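Local structure of hydroxyindole o-methyltransferase (Homo sapiens, 4A6D) at residues L63-V68 with A82-T87. The protein transfers a methyl group from S-adenosyl-L-methionine to the hydroxyl of N-acetylserotonin, making melatonin, and works as a homodimer. Residues are numbered along the deposited sequence; the frame is centred on the assembly and turned at random.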
ATOM      1  N   LEU A  63      16.198   1.490  -2.749  1.00 75.55           N
ATOM      2  CA  LEU A  63      15.479   0.227  -2.845  1.00 73.88           C
ATOM      3  C   LEU A  63      16.116  -0.879  -1.994  1.00 75.47           C
ATOM      4  O   LEU A  63      15.401  -1.530  -1.232  1.00 73.66           O
ATOM      5  CB  LEU A  63      15.362  -0.187  -4.326  1.00 75.41           C
ATOM      6  CG  LEU A  63      14.282  -1.202  -4.693  1.00 79.86           C
ATOM      7  CD1 LEU A  63      12.957  -0.508  -4.977  1.00 79.13           C
ATOM      8  CD2 LEU A  63      14.695  -1.997  -5.908  1.00 82.83           C
ATOM      9  N   LEU A  64      17.441  -1.091  -2.125  1.00 72.89           N
ATOM     10  CA  LEU A  64      18.177  -2.120  -1.376  1.00 74.33           C
ATOM     11  C   LEU A  64      18.145  -1.820   0.128  1.00 78.05           C
ATOM     12  O   LEU A  64      17.878  -2.725   0.922  1.00 77.66           O
ATOM     13  CB  LEU A  64      19.648  -2.219  -1.845  1.00 77.40           C
ATOM     14  CG  LEU A  64      19.926  -2.746  -3.264  1.00 83.68           C
ATOM     15  CD1 LEU A  64      21.362  -2.455  -3.662  1.00 86.47           C
ATOM     16  CD2 LEU A  64      19.633  -4.253  -3.386  1.00 84.25           C
ATOM     17  N   ASP A  65      18.397  -0.546   0.510  1.00 73.56           N
ATOM     18  CA  ASP A  65      18.393  -0.128   1.912  1.00 72.39           C
ATOM     19  C   ASP A  65      17.037  -0.308   2.562  1.00 73.81           C
ATOM     20  O   ASP A  65      16.976  -0.804   3.690  1.00 75.29           O
ATOM     21  CB  ASP A  65      18.950   1.286   2.094  1.00 74.21           C
ATOM     22  CG  ASP A  65      20.453   1.404   1.879  1.00 82.70           C
ATOM     23  OD1 ASP A  65      21.149   0.358   1.939  1.00 83.71           O
ATOM     24  OD2 ASP A  65      20.939   2.553   1.683  1.00 81.34           O
ATOM     25  N   ILE A  66      15.947   0.009   1.842  1.00 67.03           N
ATOM     26  CA  ILE A  66      14.600  -0.225   2.371  1.00 64.68           C
ATOM     27  C   ILE A  66      14.389  -1.751   2.557  1.00 70.23           C
ATOM     28  O   ILE A  66      13.906  -2.157   3.610  1.00 69.58           O
ATOM     29  CB  ILE A  66      13.503   0.461   1.524  1.00 65.55           C
ATOM     30  CG1 ILE A  66      13.655   1.989   1.619  1.00 65.08           C
ATOM     31  CG2 ILE A  66      12.092   0.025   1.953  1.00 64.17           C
ATOM     32  CD1 ILE A  66      13.172   2.778   0.491  1.00 65.00           C
ATOM     33  N   CYS A  67      14.840  -2.579   1.584  1.00 69.39           N
ATOM     34  CA  CYS A  67      14.730  -4.049   1.623  1.00 71.46           C
ATOM     35  C   CYS A  67      15.435  -4.635   2.853  1.00 79.68           C
ATOM     36  O   CYS A  67      14.906  -5.565   3.466  1.00 81.15           O
ATOM     37  CB  CYS A  67      15.237  -4.677   0.326  1.00 73.50           C
ATOM     38  SG  CYS A  67      14.087  -4.528  -1.073  1.00 76.48           S
ATOM     39  N   VAL A  68      16.603  -4.057   3.230  1.00 76.38           N
ATOM     40  CA  VAL A  68      17.377  -4.453   4.408  1.00 77.06           C
ATOM     41  C   VAL A  68      16.563  -4.152   5.687  1.00 83.15           C
ATOM     42  O   VAL A  68      16.379  -5.058   6.499  1.00 86.52           O
ATOM     43  CB  VAL A  68      18.787  -3.821   4.446  1.00 80.44           C
ATOM     44  CG1 VAL A  68      19.532  -4.233   5.708  1.00 81.33           C
ATOM     45  CG2 VAL A  68      19.591  -4.196   3.207  1.00 81.39           C
ATOM     46  N   ALA A  82      29.048  -1.393   1.271  1.00108.78           N
ATOM     47  CA  ALA A  82      27.967  -2.280   1.723  1.00105.20           C
ATOM     48  C   ALA A  82      27.794  -3.342   0.663  1.00106.04           C
ATOM     49  O   ALA A  82      27.865  -3.035  -0.529  1.00104.19           O
ATOM     50  CB  ALA A  82      26.662  -1.503   1.864  1.00101.95           C
ATOM     51  N   PHE A  83      27.582  -4.590   1.107  1.00103.64           N
ATOM     52  CA  PHE A  83      27.341  -5.766   0.275  1.00104.80           C
ATOM     53  C   PHE A  83      26.055  -6.446   0.710  1.00103.64           C
ATOM     54  O   PHE A  83      25.885  -6.787   1.883  1.00103.48           O
ATOM     55  CB  PHE A  83      28.539  -6.726   0.290  1.00111.58           C
ATOM     56  CG  PHE A  83      29.720  -6.182  -0.475  1.00117.06           C
ATOM     57  CD1 PHE A  83      29.833  -6.381  -1.844  1.00122.24           C
ATOM     58  CD2 PHE A  83      30.708  -5.447   0.170  1.00121.85           C
ATOM     59  CE1 PHE A  83      30.915  -5.859  -2.556  1.00126.24           C
ATOM     60  CE2 PHE A  83      31.790  -4.925  -0.544  1.00127.97           C
ATOM     61  CZ  PHE A  83      31.892  -5.150  -1.900  1.00127.60           C
ATOM     62  N   TYR A  84      25.134  -6.604  -0.239  1.00 95.75           N
ATOM     63  CA  TYR A  84      23.805  -7.154  -0.014  1.00 90.96           C
ATOM     64  C   TYR A  84      23.723  -8.599  -0.383  1.00 96.93           C
ATOM     65  O   TYR A  84      24.373  -9.034  -1.331  1.00 99.74           O
ATOM     66  CB  TYR A  84      22.766  -6.343  -0.795  1.00 87.71           C
ATOM     67  CG  TYR A  84      22.810  -4.868  -0.460  1.00 86.03           C
ATOM     68  CD1 TYR A  84      23.664  -4.001  -1.143  1.00 87.56           C
ATOM     69  CD2 TYR A  84      22.056  -4.349   0.587  1.00 85.19           C
ATOM     70  CE1 TYR A  84      23.772  -2.656  -0.784  1.00 86.24           C
ATOM     71  CE2 TYR A  84      22.145  -3.002   0.945  1.00 85.83           C
ATOM     72  CZ  TYR A  84      23.007  -2.163   0.258  1.00 86.00           C
ATOM     73  OH  TYR A  84      23.033  -0.835   0.568  1.00 81.31           O
ATOM     74  N   ARG A  85      22.923  -9.352   0.372  1.00 91.89           N
ATOM     75  CA  ARG A  85      22.699 -10.771   0.146  1.00 92.82           C
ATOM     76  C   ARG A  85      21.238 -11.102   0.460  1.00 95.66           C
ATOM     77  O   ARG A  85      20.582 -10.342   1.176  1.00 93.19           O
ATOM     78  CB  ARG A  85      23.702 -11.619   0.968  1.00 93.88           C
ATOM     79  CG  ARG A  85      23.305 -11.918   2.412  1.00 97.26           C
ATOM     80  CD  ARG A  85      24.459 -12.512   3.198  1.00105.41           C
ATOM     81  NE  ARG A  85      24.525 -11.977   4.562  1.00119.43           N
ATOM     82  CZ  ARG A  85      25.034 -10.790   4.892  1.00137.92           C
ATOM     83  NH1 ARG A  85      25.519  -9.980   3.953  1.00121.89           N
ATOM     84  NH2 ARG A  85      25.048 -10.394   6.158  1.00133.12           N
ATOM     85  N   ASN A  86      20.729 -12.217  -0.083  1.00 93.95           N
ATOM     86  CA  ASN A  86      19.360 -12.665   0.156  1.00 91.20           C
ATOM     87  C   ASN A  86      19.205 -13.231   1.572  1.00 96.23           C
ATOM     88  O   ASN A  86      20.188 -13.657   2.203  1.00 98.79           O
ATOM     89  CB  ASN A  86      18.946 -13.728  -0.872  1.00 90.52           C
ATOM     90  CG  ASN A  86      18.425 -13.205  -2.189  1.00103.86           C
ATOM     91  OD1 ASN A  86      17.580 -12.306  -2.252  1.00 93.84           O
ATOM     92  ND2 ASN A  86      18.854 -13.830  -3.277  1.00 96.14           N
ATOM     93  N   THR A  87      17.959 -13.217   2.062  1.00 90.51           N
ATOM     94  CA  THR A  87      17.543 -13.787   3.346  1.00 90.73           C
ATOM     95  C   THR A  87      16.945 -15.179   3.059  1.00 97.00           C
ATOM     96  O   THR A  87      16.939 -15.620   1.903  1.00 97.20           O
ATOM     97  CB  THR A  87      16.457 -12.905   3.980  1.00 93.42           C
ATOM     98  OG1 THR A  87      15.439 -12.647   3.005  1.00 91.65           O
ATOM     99  CG2 THR A  87      17.005 -11.625   4.572  1.00 89.71           C
TER
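Y84 reaches from strand 82-86 across to helix 63-68 and is gripped there by L64, D65 and V68. The tight part is around its ring. L64 lies over one face, with CB 3.9 Å from the ring centroid and only 14° off the normal, a CH-pi contact, while its CD1 sits 3.7 Å from Y84 CD1. V68 comes in at the edge instead: with CG1 anti to the backbone N (chi1 178°), CG2 is the branch turned to the ring edge, in plane and 3.6 Å from Y84 CD2. At the far end the phenol donates a hydrogen bond from Y84 OH to D65 OD1, 2.6 Å long, meeting the oxygen on its syn side but 30° out of the carboxylate plane. The same OD1 is in a salt bridge with R291 of the second subunit, which also packs on V68 and A82, so the contact abuts the dimer interface. Cutting Y84 back to an alanine is likely to open a gap beside L64 and V68 and leave D65 without its phenol partner. The axes approach to 10.2 Å, a span the Y84 side chain fills. The looser side is at partly exposed V68 and along the strand's outward flank, where F83 and R85 point elsewhere, R85 forming a salt bridge with E76 on the neighbouring strand. A helix backed by a two-stranded antiparallel hairpin is consistent with the winged-helix type of dimerisation domain in the cation-independent O-methyltransferase family.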